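Local coordinates for protein hydrogenase 2 maturation peptidase (Thaumarchaeota archaeon SCGC AB-539-E09, PDB 5TTX) that probably cleaves a C-terminal peptide from the large subunit of a [NiFe] hydrogenase during its maturation, as related hydrogenase maturation proteases do, at residues I126-R131 with E141-A146; N17-D22 with P135-S140; D23-R28 with A145-A150; L11-G16 with V64-S69; L84-L89 with K114-L119. One frame throughout, in Å; residues are numbered along the deposited sequence.

Interaction 1: I126-R131 with E141-A146; sequences IGCIPR and EEVEAA
The carboxyl end of strand 122-128 and the first turns of helix 141-158 meet in an alpha/beta fold, as consecutive strand and helix of the chain joined by a loop. The nearest backbones are those of Pro130 and Val143, whose CA atoms lie 6.4 Å apart, and the 221 Å² buried between the segments is mainly apolar packing. Cys128 holds its sulfur anti to the backbone N (chi1 177°), which extends SG to the helix. There it meets two residues one turn apart: SG is 3.9 Å from Val143 CG2 and also 3.9 Å from Ala146 CB. Phe25 of helix 25-34 packs on Cys128 and Val143 as well, so this pair belongs to a buried core.

The charged pair is looser and lies toward the surface. Arg131 runs extended from CG to NE and crosses Glu142 obliquely, with guanidinium and carboxylate planes 53° apart. Arg131 NE remains 4.9 Å from Glu142 OE2, so any attraction acts over a distance without direct pairing of the charged atoms.

Side chain also meets backbone. Val143 CG2, anti to its own carbonyl carbon, lies against the loop that leaves the strand, 3.9 Å from Pro130 CA and 3.7 Å from Ile129 O.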
# COMPACT_ATOMS: atom_id res chain seq x y z
N ILE A 126 35.53 17.83 -12.04
CA ILE A 126 36.49 18.86 -12.36
C ILE A 126 36.40 19.10 -13.86
O ILE A 126 36.77 18.23 -14.67
CB ILE A 126 37.91 18.45 -11.94
CG1 ILE A 126 38.00 18.38 -10.40
CG2 ILE A 126 38.93 19.41 -12.53
CD1 ILE A 126 39.23 17.63 -9.90
N GLY A 127 35.89 20.27 -14.24
CA GLY A 127 35.76 20.64 -15.63
C GLY A 127 36.82 21.66 -15.98
O GLY A 127 37.25 22.45 -15.13
N CYS A 128 37.24 21.65 -17.25
CA CYS A 128 38.22 22.57 -17.80
C CYS A 128 37.64 23.32 -18.99
O CYS A 128 37.10 22.71 -19.91
CB CYS A 128 39.48 21.82 -18.24
SG CYS A 128 40.68 22.91 -19.01
N ILE A 129 37.72 24.65 -18.97
CA ILE A 129 37.25 25.42 -20.11
C ILE A 129 38.24 25.24 -21.25
O ILE A 129 39.43 25.53 -21.07
CB ILE A 129 37.09 26.90 -19.79
CG1 ILE A 129 36.09 27.08 -18.64
CG2 ILE A 129 36.67 27.69 -21.07
CD1 ILE A 129 35.87 28.53 -18.24
N PRO A 130 37.82 24.76 -22.42
CA PRO A 130 38.76 24.54 -23.52
C PRO A 130 39.13 25.84 -24.21
O PRO A 130 38.48 26.88 -24.06
CB PRO A 130 37.98 23.64 -24.47
CG PRO A 130 36.57 24.19 -24.35
CD PRO A 130 36.43 24.47 -22.83
N ARG A 131 40.19 25.75 -24.99
CA ARG A 131 40.43 26.78 -25.98
C ARG A 131 39.78 26.39 -27.29
O ARG A 131 39.04 27.17 -27.89
CB ARG A 131 41.92 27.00 -26.22
CG ARG A 131 42.15 28.00 -27.36
CD ARG A 131 43.59 27.99 -27.90
NE ARG A 131 43.69 28.94 -29.01
CZ ARG A 131 44.76 29.10 -29.79
NH1 ARG A 131 45.85 28.37 -29.60
NH2 ARG A 131 44.74 29.99 -30.78
N GLU A 141 48.03 25.27 -25.33
CA GLU A 141 48.92 25.70 -24.27
C GLU A 141 48.18 25.81 -22.93
O GLU A 141 48.65 25.32 -21.90
CB GLU A 141 49.54 27.03 -24.71
CG GLU A 141 50.76 27.44 -23.96
CD GLU A 141 51.58 28.47 -24.71
OE1 GLU A 141 51.03 29.15 -25.61
OE2 GLU A 141 52.79 28.59 -24.39
N GLU A 142 46.99 26.43 -22.94
CA GLU A 142 46.25 26.66 -21.71
C GLU A 142 45.79 25.36 -21.08
O GLU A 142 45.93 25.15 -19.87
CB GLU A 142 45.05 27.57 -21.95
CG GLU A 142 45.44 28.97 -22.35
CD GLU A 142 45.38 29.16 -23.87
OE1 GLU A 142 44.93 30.24 -24.31
OE2 GLU A 142 45.79 28.22 -24.62
N VAL A 143 45.23 24.46 -21.89
CA VAL A 143 44.61 23.29 -21.29
C VAL A 143 45.67 22.28 -20.89
O VAL A 143 45.53 21.59 -19.87
CB VAL A 143 43.56 22.70 -22.24
CG1 VAL A 143 43.06 21.35 -21.72
CG2 VAL A 143 42.39 23.70 -22.41
N GLU A 144 46.78 22.24 -21.62
CA GLU A 144 47.93 21.50 -21.15
C GLU A 144 48.35 21.97 -19.76
O GLU A 144 48.62 21.16 -18.88
CB GLU A 144 49.10 21.62 -22.12
CG GLU A 144 50.43 21.28 -21.41
CD GLU A 144 51.32 20.35 -22.19
OE1 GLU A 144 51.30 20.36 -23.44
OE2 GLU A 144 52.08 19.60 -21.53
N ALA A 145 48.47 23.29 -19.57
CA ALA A 145 48.87 23.76 -18.25
C ALA A 145 47.80 23.42 -17.22
O ALA A 145 48.13 23.14 -16.05
CB ALA A 145 49.19 25.25 -18.28
N ALA A 146 46.54 23.36 -17.65
CA ALA A 146 45.47 23.07 -16.71
C ALA A 146 45.51 21.63 -16.26
O ALA A 146 45.01 21.31 -15.17
CB ALA A 146 44.11 23.41 -17.33

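Interaction 2: N17-D22 with P135-S140; sequences NRLMGD and PSLELS
Asp22 OD1 is gripped three times: by Ser140 OG at 2.8 Å, which reaches it from above the carboxylate plane, and by the backbone N atoms of Arg131 and Ser132. The other oxygen, Asp22 OD2, takes Ser140 N at 2.7 Å on its syn lone pair, in a fairly straight bond (N-H...O 164°). Four bonds thus fix the rotation of this buried carboxylate, and with so many donors it is probably ionised. Ser140 OG sits between its backbone N and carbonyl carbon (chi1 60°), a position from which it also receives Val143 N as N-cap of helix 141-158.

Earlier in both segments, a single beta bridge pairs Met20 with Ser136. Ser136 N donates to Leu19 O at 2.9 Å (N-H...O 171°), and Gly21 N returns a bond of 2.9 Å to Ser136 O; both donors stand above the plane of the accepting carbonyl. Each loop is also shaped from within, by an Asx turn at Asn17 and an ST turn at Ser136. A water donates to Arg18 O and to Leu137 O, the latter at 2.8 Å.

Toward the surface, two apolar pairs run side by side: Leu19 CD2 is 3.7 Å from Leu137 CD2, and SE of the selenomethionine Met20 is 3.9 Å from Pro135 CG. The contact joins the loop between strand 10-15 and helix 25-34 to the loop between strand 122-128 and helix 141-158, with Leu139 touching both helices through Arg28 and Thr147.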
# COMPACT_ATOMS: atom_id res chain seq x y z
N ASN A 17 37.16 13.16 -25.79
CA ASN A 17 37.69 12.63 -27.04
C ASN A 17 39.08 13.20 -27.30
O ASN A 17 39.21 14.39 -27.64
CB ASN A 17 36.75 12.98 -28.18
CG ASN A 17 37.08 12.24 -29.48
OD1 ASN A 17 38.19 11.76 -29.69
ND2 ASN A 17 36.09 12.17 -30.36
N ARG A 18 40.12 12.35 -27.19
CA ARG A 18 41.51 12.74 -27.45
C ARG A 18 41.74 13.32 -28.83
O ARG A 18 42.74 14.02 -29.03
CB ARG A 18 42.45 11.55 -27.31
CG ARG A 18 42.80 11.19 -25.89
CD ARG A 18 43.61 9.94 -25.86
NE ARG A 18 43.68 9.36 -24.51
CZ ARG A 18 44.62 9.67 -23.62
NH1 ARG A 18 45.57 10.56 -23.93
NH2 ARG A 18 44.65 9.09 -22.43
N LEU A 19 40.88 13.01 -29.80
CA LEU A 19 41.04 13.49 -31.17
C LEU A 19 40.42 14.86 -31.39
O LEU A 19 40.47 15.39 -32.51
CB LEU A 19 40.40 12.51 -32.14
CG LEU A 19 40.75 11.05 -31.90
CD1 LEU A 19 40.03 10.20 -32.93
CD2 LEU A 19 42.26 10.86 -32.04
N MSE A 20 39.81 15.44 -30.35
CA MSE A 20 39.12 16.71 -30.49
C MSE A 20 39.78 17.77 -29.62
O MSE A 20 39.13 18.44 -28.84
CB MSE A 20 37.64 16.57 -30.12
CG MSE A 20 36.94 15.58 -30.99
SE MSE A 20 36.64 16.24 -32.83
CE MSE A 20 35.37 14.84 -33.41
N GLY A 21 41.09 17.88 -29.76
CA GLY A 21 41.77 19.02 -29.17
C GLY A 21 41.64 19.03 -27.67
O GLY A 21 42.00 18.07 -26.98
N ASP A 22 41.12 20.13 -27.14
CA ASP A 22 41.07 20.28 -25.69
C ASP A 22 39.98 19.41 -25.04
O ASP A 22 39.92 19.36 -23.81
CB ASP A 22 40.87 21.75 -25.32
CG ASP A 22 42.09 22.60 -25.66
OD1 ASP A 22 41.91 23.83 -25.82
OD2 ASP A 22 43.22 22.06 -25.78
N PRO A 135 39.15 19.30 -34.36
CA PRO A 135 39.95 18.07 -34.45
C PRO A 135 41.45 18.34 -34.36
O PRO A 135 41.99 19.23 -35.03
CB PRO A 135 39.57 17.50 -35.83
CG PRO A 135 38.10 17.97 -35.98
CD PRO A 135 38.08 19.36 -35.38
N SER A 136 42.12 17.54 -33.52
CA SER A 136 43.50 17.74 -33.12
C SER A 136 43.89 16.66 -32.11
O SER A 136 43.09 16.31 -31.24
CB SER A 136 43.70 19.12 -32.48
OG SER A 136 45.06 19.31 -32.08
N LEU A 137 45.11 16.14 -32.25
CA LEU A 137 45.73 15.25 -31.28
C LEU A 137 46.31 15.99 -30.09
O LEU A 137 46.74 15.35 -29.13
CB LEU A 137 46.85 14.44 -31.96
CG LEU A 137 46.37 13.68 -33.18
CD1 LEU A 137 47.51 13.10 -34.00
CD2 LEU A 137 45.40 12.58 -32.76
N GLU A 138 46.33 17.32 -30.13
CA GLU A 138 47.09 18.10 -29.17
C GLU A 138 46.19 18.98 -28.32
O GLU A 138 45.09 19.36 -28.73
CB GLU A 138 48.13 18.99 -29.87
CG GLU A 138 49.14 18.25 -30.75
CD GLU A 138 50.09 17.33 -29.98
OE1 GLU A 138 50.11 17.37 -28.73
OE2 GLU A 138 50.82 16.55 -30.65
N LEU A 139 46.66 19.29 -27.12
CA LEU A 139 46.03 20.28 -26.27
C LEU A 139 46.61 21.65 -26.57
O LEU A 139 47.80 21.77 -26.88
CB LEU A 139 46.24 19.96 -24.79
CG LEU A 139 45.83 18.60 -24.24
CD1 LEU A 139 46.39 18.43 -22.81
CD2 LEU A 139 44.29 18.41 -24.24
N SER A 140 45.78 22.67 -26.43
CA SER A 140 46.26 24.04 -26.38
C SER A 140 47.22 24.23 -25.21
O SER A 140 47.24 23.47 -24.23
CB SER A 140 45.09 25.02 -26.20
OG SER A 140 44.39 24.73 -24.98
O HOH W 1 45.55 12.77 -28.95

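Interaction 3: D23-R28 with A145-A150; sequences DGFGPR and AATHAA
The backbones come nearest at Phe25 and Thr147, whose CA atoms are 6.5 Å apart, where the first turn of helix 25-34, with Gly24 at its N-cap position, faces the middle of helix 141-158. This is helix-to-helix packing on one side of the central sheet of an alpha/beta fold: Phe25 and Ala150 both also touch Leu67 of strand 63-69.

Phe25 carries most of the contact. Its CG lies anti to the backbone N (chi1 163°), which swings the ring from the helix start toward its neighbour. The far end of the ring meets small residues one turn apart, Ala146 and Ala150, whose methyl groups leave the helix surface low enough for an aromatic ring to come close. Ala146 O lies at the ring edge, in plane, 3.8 Å from Phe25 CE2.

Thr147 slides past Phe25 in the opposite direction. Its hydroxyl occupies the crowded position between backbone N and carbonyl carbon (chi1 59°) and bonds to Glu144 O in its own helix. That leaves the methyl for the partner: Thr147 CG2 is 3.9 Å from Phe25 CD2 and 4.2 Å from Arg28 CB. The closest approach is tip to methyl, Phe25 CZ to Ala150 CB at 3.5 Å.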
# COMPACT_ATOMS: atom_id res chain seq x y z
N ASP A 23 39.15 18.70 -25.81
CA ASP A 23 38.30 17.69 -25.19
C ASP A 23 39.10 16.53 -24.63
O ASP A 23 38.55 15.71 -23.90
CB ASP A 23 37.27 17.13 -26.17
CG ASP A 23 36.07 16.53 -25.47
OD1 ASP A 23 35.60 17.16 -24.49
OD2 ASP A 23 35.56 15.46 -25.90
N GLY A 24 40.38 16.43 -24.98
CA GLY A 24 41.25 15.45 -24.36
C GLY A 24 41.80 15.86 -23.01
O GLY A 24 42.67 15.16 -22.49
N PHE A 25 41.32 16.96 -22.41
CA PHE A 25 41.76 17.33 -21.06
C PHE A 25 41.69 16.17 -20.07
O PHE A 25 42.67 15.83 -19.40
CB PHE A 25 40.93 18.52 -20.56
CG PHE A 25 41.00 18.74 -19.07
CD1 PHE A 25 39.94 18.34 -18.23
CD2 PHE A 25 42.10 19.36 -18.50
CE1 PHE A 25 40.00 18.57 -16.84
CE2 PHE A 25 42.17 19.59 -17.11
CZ PHE A 25 41.14 19.21 -16.29
N GLY A 26 40.51 15.54 -19.94
CA GLY A 26 40.32 14.51 -18.93
C GLY A 26 41.26 13.32 -19.09
O GLY A 26 41.97 12.94 -18.16
N PRO A 27 41.24 12.68 -20.27
CA PRO A 27 42.18 11.57 -20.51
C PRO A 27 43.63 11.96 -20.35
O PRO A 27 44.45 11.12 -19.94
CB PRO A 27 41.88 11.17 -21.96
CG PRO A 27 40.39 11.54 -22.16
CD PRO A 27 40.20 12.79 -21.31
N ARG A 28 43.98 13.21 -20.66
CA ARG A 28 45.37 13.63 -20.51
C ARG A 28 45.74 13.81 -19.03
O ARG A 28 46.90 13.61 -18.67
CB ARG A 28 45.62 14.90 -21.32
CG ARG A 28 45.71 14.67 -22.86
CD ARG A 28 47.05 14.02 -23.29
NE ARG A 28 48.15 14.88 -22.89
CZ ARG A 28 48.69 15.81 -23.68
NH1 ARG A 28 48.24 15.99 -24.93
NH2 ARG A 28 49.67 16.56 -23.21
N ALA A 145 48.47 23.29 -19.57
CA ALA A 145 48.87 23.76 -18.25
C ALA A 145 47.80 23.42 -17.22
O ALA A 145 48.13 23.14 -16.05
CB ALA A 145 49.19 25.25 -18.28
N ALA A 146 46.54 23.36 -17.65
CA ALA A 146 45.47 23.07 -16.71
C ALA A 146 45.51 21.63 -16.26
O ALA A 146 45.01 21.31 -15.17
CB ALA A 146 44.11 23.41 -17.33
N THR A 147 46.07 20.73 -17.09
CA THR A 147 46.18 19.33 -16.67
C THR A 147 47.01 19.22 -15.40
O THR A 147 46.68 18.45 -14.49
CB THR A 147 46.77 18.46 -17.77
OG1 THR A 147 48.07 18.93 -18.15
CG2 THR A 147 45.86 18.42 -18.98
N HIS A 148 48.08 20.01 -15.29
CA HIS A 148 48.91 19.94 -14.09
C HIS A 148 48.18 20.50 -12.89
O HIS A 148 48.31 19.97 -11.78
CB HIS A 148 50.25 20.66 -14.33
CG HIS A 148 51.02 20.08 -15.46
ND1 HIS A 148 51.74 18.91 -15.35
CD2 HIS A 148 51.11 20.45 -16.76
CE1 HIS A 148 52.25 18.60 -16.52
NE2 HIS A 148 51.90 19.52 -17.39
N ALA A 149 47.40 21.56 -13.09
CA ALA A 149 46.58 22.10 -12.02
C ALA A 149 45.51 21.10 -11.58
O ALA A 149 45.25 20.93 -10.38
CB ALA A 149 45.93 23.41 -12.47
N ALA A 150 44.88 20.43 -12.55
CA ALA A 150 43.88 19.44 -12.20
C ALA A 150 44.51 18.31 -11.41
O ALA A 150 43.90 17.80 -10.46
CB ALA A 150 43.20 18.91 -13.47

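Interaction 4: L11-G16 with V64-S69; sequences LVAGVG and VIFLDS
Strands 10-15 and 63-69 are parallel neighbours in the middle of the mixed sheet of this alpha/beta fold, their short axes 4.7 Å apart and inclined by 16°. The tight part is the ladder from Leu11 to Val15. Four backbone bonds alternate across it: Ile65 N to Leu11 O, Ala13 N to Ile65 O, Leu67 N to Ala13 O and Val15 N to Leu67 O. All lie between 2.8 and 2.9 Å, and each donor approaches nearly along the C=O axis.

Side chains pack on both faces. On one, the Phe66 ring is set at chi1 -86° so that Ala13 CB lies over its face, 4.2 Å from the ring centroid in a CH-pi contact, while Val15 CG2 meets its edge, in plane, 3.6 Å from Phe66 CD1. On the other, the Val12 side chain crosses that of Leu67 obliquely, with Val12 CG1 3.6 Å from Leu67 CD1, beneath residues of helix 25-34.

The carboxyl ends are looser. Beyond the last rung Asp68 turns its carboxylate off to Arg98 of the second subunit, a salt bridge that ties the carboxyl end of this central strand to the neighbouring copy, and Ser69 is partly exposed. Val15 O and Ser69 N are already 4.5 Å apart, too far for a direct bond. A water fills the gap, accepting from Ser69 N at 3.0 Å and lying 3.0 Å from Val15 O.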
# COMPACT_ATOMS: atom_id res chain seq x y z
N LEU A 11 38.03 6.00 -7.87
CA LEU A 11 38.04 6.08 -9.32
C LEU A 11 38.31 7.52 -9.71
O LEU A 11 37.57 8.42 -9.29
CB LEU A 11 36.72 5.61 -9.93
CG LEU A 11 36.58 5.97 -11.43
CD1 LEU A 11 37.64 5.27 -12.25
CD2 LEU A 11 35.17 5.64 -12.01
N VAL A 12 39.36 7.75 -10.49
CA VAL A 12 39.55 9.03 -11.16
C VAL A 12 39.36 8.79 -12.66
O VAL A 12 40.14 8.05 -13.28
CB VAL A 12 40.93 9.63 -10.87
CG1 VAL A 12 41.07 11.02 -11.51
CG2 VAL A 12 41.20 9.68 -9.37
N ALA A 13 38.33 9.43 -13.22
CA ALA A 13 37.85 9.13 -14.57
C ALA A 13 38.07 10.33 -15.48
O ALA A 13 37.51 11.40 -15.23
CB ALA A 13 36.37 8.74 -14.57
N GLY A 14 38.86 10.14 -16.53
CA GLY A 14 39.01 11.15 -17.56
C GLY A 14 38.03 10.90 -18.70
O GLY A 14 38.00 9.81 -19.27
N VAL A 15 37.24 11.91 -19.01
CA VAL A 15 36.16 11.78 -19.99
C VAL A 15 36.40 12.78 -21.11
O VAL A 15 36.58 13.97 -20.85
CB VAL A 15 34.78 12.01 -19.35
CG1 VAL A 15 33.71 11.86 -20.38
CG2 VAL A 15 34.55 11.07 -18.20
N GLY A 16 36.36 12.29 -22.35
CA GLY A 16 36.40 13.15 -23.51
C GLY A 16 37.08 12.45 -24.67
O GLY A 16 37.54 11.32 -24.56
N VAL A 64 34.44 8.86 -6.41
CA VAL A 64 34.65 9.08 -7.84
C VAL A 64 35.00 10.53 -8.07
O VAL A 64 34.39 11.43 -7.48
CB VAL A 64 33.42 8.70 -8.69
CG1 VAL A 64 33.75 8.87 -10.14
CG2 VAL A 64 33.06 7.26 -8.46
N ILE A 65 35.98 10.76 -8.94
CA ILE A 65 36.35 12.07 -9.45
C ILE A 65 36.28 12.01 -10.97
O ILE A 65 36.98 11.18 -11.58
CB ILE A 65 37.76 12.48 -8.99
CG1 ILE A 65 37.83 12.50 -7.47
CG2 ILE A 65 38.22 13.80 -9.61
CD1 ILE A 65 39.23 12.88 -6.95
N PHE A 66 35.45 12.86 -11.57
CA PHE A 66 35.30 12.93 -13.02
C PHE A 66 36.02 14.17 -13.53
O PHE A 66 35.87 15.26 -12.96
CB PHE A 66 33.83 13.02 -13.47
CG PHE A 66 33.17 11.69 -13.62
CD1 PHE A 66 33.21 11.02 -14.83
CD2 PHE A 66 32.50 11.09 -12.54
CE1 PHE A 66 32.61 9.76 -14.97
CE2 PHE A 66 31.89 9.85 -12.68
CZ PHE A 66 31.95 9.18 -13.89
N LEU A 67 36.76 14.00 -14.62
CA LEU A 67 37.44 15.10 -15.30
C LEU A 67 36.94 15.18 -16.73
O LEU A 67 36.91 14.17 -17.45
CB LEU A 67 38.96 14.92 -15.25
CG LEU A 67 39.54 14.86 -13.83
CD1 LEU A 67 40.46 13.69 -13.79
CD2 LEU A 67 40.31 16.11 -13.50
N ASP A 68 36.53 16.38 -17.15
CA ASP A 68 36.03 16.55 -18.50
C ASP A 68 36.24 17.99 -18.92
O ASP A 68 36.76 18.82 -18.16
CB ASP A 68 34.55 16.15 -18.61
CG ASP A 68 33.63 17.04 -17.77
OD1 ASP A 68 34.13 17.85 -16.98
OD2 ASP A 68 32.39 16.94 -17.89
N SER A 69 35.79 18.30 -20.12
CA SER A 69 35.88 19.64 -20.68
C SER A 69 34.49 20.26 -20.67
O SER A 69 33.51 19.61 -21.05
CB SER A 69 36.49 19.58 -22.09
OG SER A 69 36.50 20.84 -22.73
O HOH W 2 34.86 16.11 -21.94

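Interaction 5: L84-L89 with K114-L119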
# COMPACT_ATOMS: atom_id res chain seq x y z
N LEU A 84 28.35 16.50 -7.13
CA LEU A 84 27.03 15.94 -7.29
C LEU A 84 26.65 15.24 -5.99
O LEU A 84 27.23 14.22 -5.64
CB LEU A 84 27.01 14.96 -8.46
CG LEU A 84 25.63 14.33 -8.56
CD1 LEU A 84 24.63 15.44 -8.93
CD2 LEU A 84 25.63 13.20 -9.58
N GLU A 85 25.65 15.79 -5.29
CA GLU A 85 25.19 15.23 -4.01
C GLU A 85 24.19 14.10 -4.29
O GLU A 85 22.98 14.32 -4.40
CB GLU A 85 24.58 16.33 -3.15
CG GLU A 85 25.47 16.80 -2.01
CD GLU A 85 25.31 18.27 -1.70
OE1 GLU A 85 24.45 18.93 -2.32
OE2 GLU A 85 26.06 18.78 -0.85
N VAL A 86 24.70 12.86 -4.35
CA VAL A 86 23.89 11.77 -4.90
C VAL A 86 22.88 11.24 -3.88
O VAL A 86 21.77 10.85 -4.26
CB VAL A 86 24.80 10.65 -5.44
CG1 VAL A 86 23.95 9.53 -6.05
CG2 VAL A 86 25.74 11.20 -6.49
N ARG A 87 23.21 11.19 -2.59
CA ARG A 87 22.20 10.75 -1.63
C ARG A 87 21.03 11.73 -1.61
O ARG A 87 19.87 11.32 -1.58
CB ARG A 87 22.79 10.56 -0.22
CG ARG A 87 23.69 9.29 -0.02
CD ARG A 87 23.00 7.86 -0.16
NE ARG A 87 22.77 7.40 -1.55
CZ ARG A 87 23.69 6.90 -2.39
NH1 ARG A 87 23.34 6.52 -3.61
NH2 ARG A 87 24.97 6.81 -2.06
N GLY A 88 21.31 13.03 -1.69
CA GLY A 88 20.25 14.00 -1.86
C GLY A 88 19.42 13.72 -3.09
O GLY A 88 18.18 13.82 -3.06
N LEU A 89 20.08 13.32 -4.18
CA LEU A 89 19.37 13.07 -5.43
C LEU A 89 18.42 11.87 -5.32
O LEU A 89 17.31 11.92 -5.85
CB LEU A 89 20.37 12.88 -6.56
CG LEU A 89 19.83 12.41 -7.91
CD1 LEU A 89 18.86 13.43 -8.50
CD2 LEU A 89 21.00 12.13 -8.87
N LYS A 114 17.39 2.86 -9.68
CA LYS A 114 18.24 1.69 -9.48
C LYS A 114 19.70 2.00 -9.80
O LYS A 114 20.61 1.54 -9.10
CB LYS A 114 17.75 0.51 -10.31
CG LYS A 114 18.55 -0.76 -10.09
CD LYS A 114 17.91 -1.94 -10.84
CE LYS A 114 17.70 -1.63 -12.33
NZ LYS A 114 16.67 -2.51 -12.96
N SER A 115 19.94 2.78 -10.85
CA SER A 115 21.30 3.24 -11.13
C SER A 115 21.80 4.18 -10.04
O SER A 115 22.82 3.92 -9.38
CB SER A 115 21.34 3.92 -12.50
OG SER A 115 20.63 3.14 -13.46
N ILE A 116 21.08 5.29 -9.83
CA ILE A 116 21.51 6.33 -8.90
C ILE A 116 21.78 5.76 -7.51
O ILE A 116 22.71 6.18 -6.82
CB ILE A 116 20.45 7.45 -8.88
CG1 ILE A 116 20.25 8.01 -10.28
CG2 ILE A 116 20.84 8.59 -8.00
CD1 ILE A 116 21.52 8.57 -10.87
N GLY A 117 20.97 4.78 -7.09
CA GLY A 117 21.06 4.22 -5.75
C GLY A 117 22.38 3.54 -5.40
O GLY A 117 22.64 3.31 -4.21
N VAL A 118 23.20 3.21 -6.40
CA VAL A 118 24.47 2.54 -6.15
C VAL A 118 25.69 3.37 -6.52
O VAL A 118 26.82 2.95 -6.22
CB VAL A 118 24.55 1.17 -6.86
CG1 VAL A 118 23.46 0.22 -6.35
CG2 VAL A 118 24.46 1.34 -8.34
N LEU A 119 25.52 4.53 -7.17
CA LEU A 119 26.63 5.47 -7.29
C LEU A 119 27.17 5.77 -5.89
O LEU A 119 26.42 5.67 -4.92
CB LEU A 119 26.20 6.78 -7.94
CG LEU A 119 25.69 6.83 -9.39
CD1 LEU A 119 25.49 8.30 -9.88
CD2 LEU A 119 26.60 6.05 -10.32
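Val86 and Ile116 each place a methyl branch anti to the backbone N, CG1 in Val86 (chi1 -178°) and CG2 in Ile116, and these two branches face each other across the gap between helices 86-98 and 107-116. Arg87 starts away from the partner but is bent twice, at chi2 (-65°) and chi3 (79°), which brings the guanidinium back to the type I turn Ile116-Leu119.

The apolar centre is built round Ile116 CG2. It stands 3.8 Å from Val86 CG1 and 3.6 Å from Leu89 CD2, with Leu89 crossing Ile116 at about a right angle. Val86 CG1 also touches the next part of the chain, 4.0 Å from Leu119 CB. Val86 and Leu89 lie one helical turn apart, so they form one continuous apolar strip. The second subunit continues the packing: its Leu89 meets Leu89, and its Leu96 lies on Ile116, which places this helical pair at a subunit interface.

The polar contact lies on the outer side, at Arg87. Leu119 O lies in plane at the edge of the guanidinium and receives two weak bonds, from Arg87 NH2 at 3.4 Å and from Arg87 NH1 at 3.5 Å. The main partner of Arg87 is Asp90, through a salt bridge at NE. Long bonds on the outside and close methyl contacts within imply that apolar packing contributes most here, while the cation near several backbone carbonyls probably adds a modest electrostatic attraction.

In the fold
Interactions 1, 2 and 3 form one cluster at the carboxyl end of the parallel strands: centres of 1 and 3 lie about 6 Å apart, and each is about 11 Å from that of 2. Val143 CG2 packs 3.4 Å from Asp22 CG between 1 and 2. Interaction 4, at the core of the sheet, joins the cluster: Ile126 N probably bonds to Phe66 O at 2.7 Å, Phe25 CD1 packs 3.2 Å from Asp68 O, and Asp23 OD2 approaches Gly16 CA. In related maturation proteases acidic residues near these strand ends help bind the metal, consistent with a site near Asp23 and Asp68. Interaction 5 stands apart, its centre about 17 Å from that of interaction 4; interactions 1, 4 and 5 all touch the second subunit.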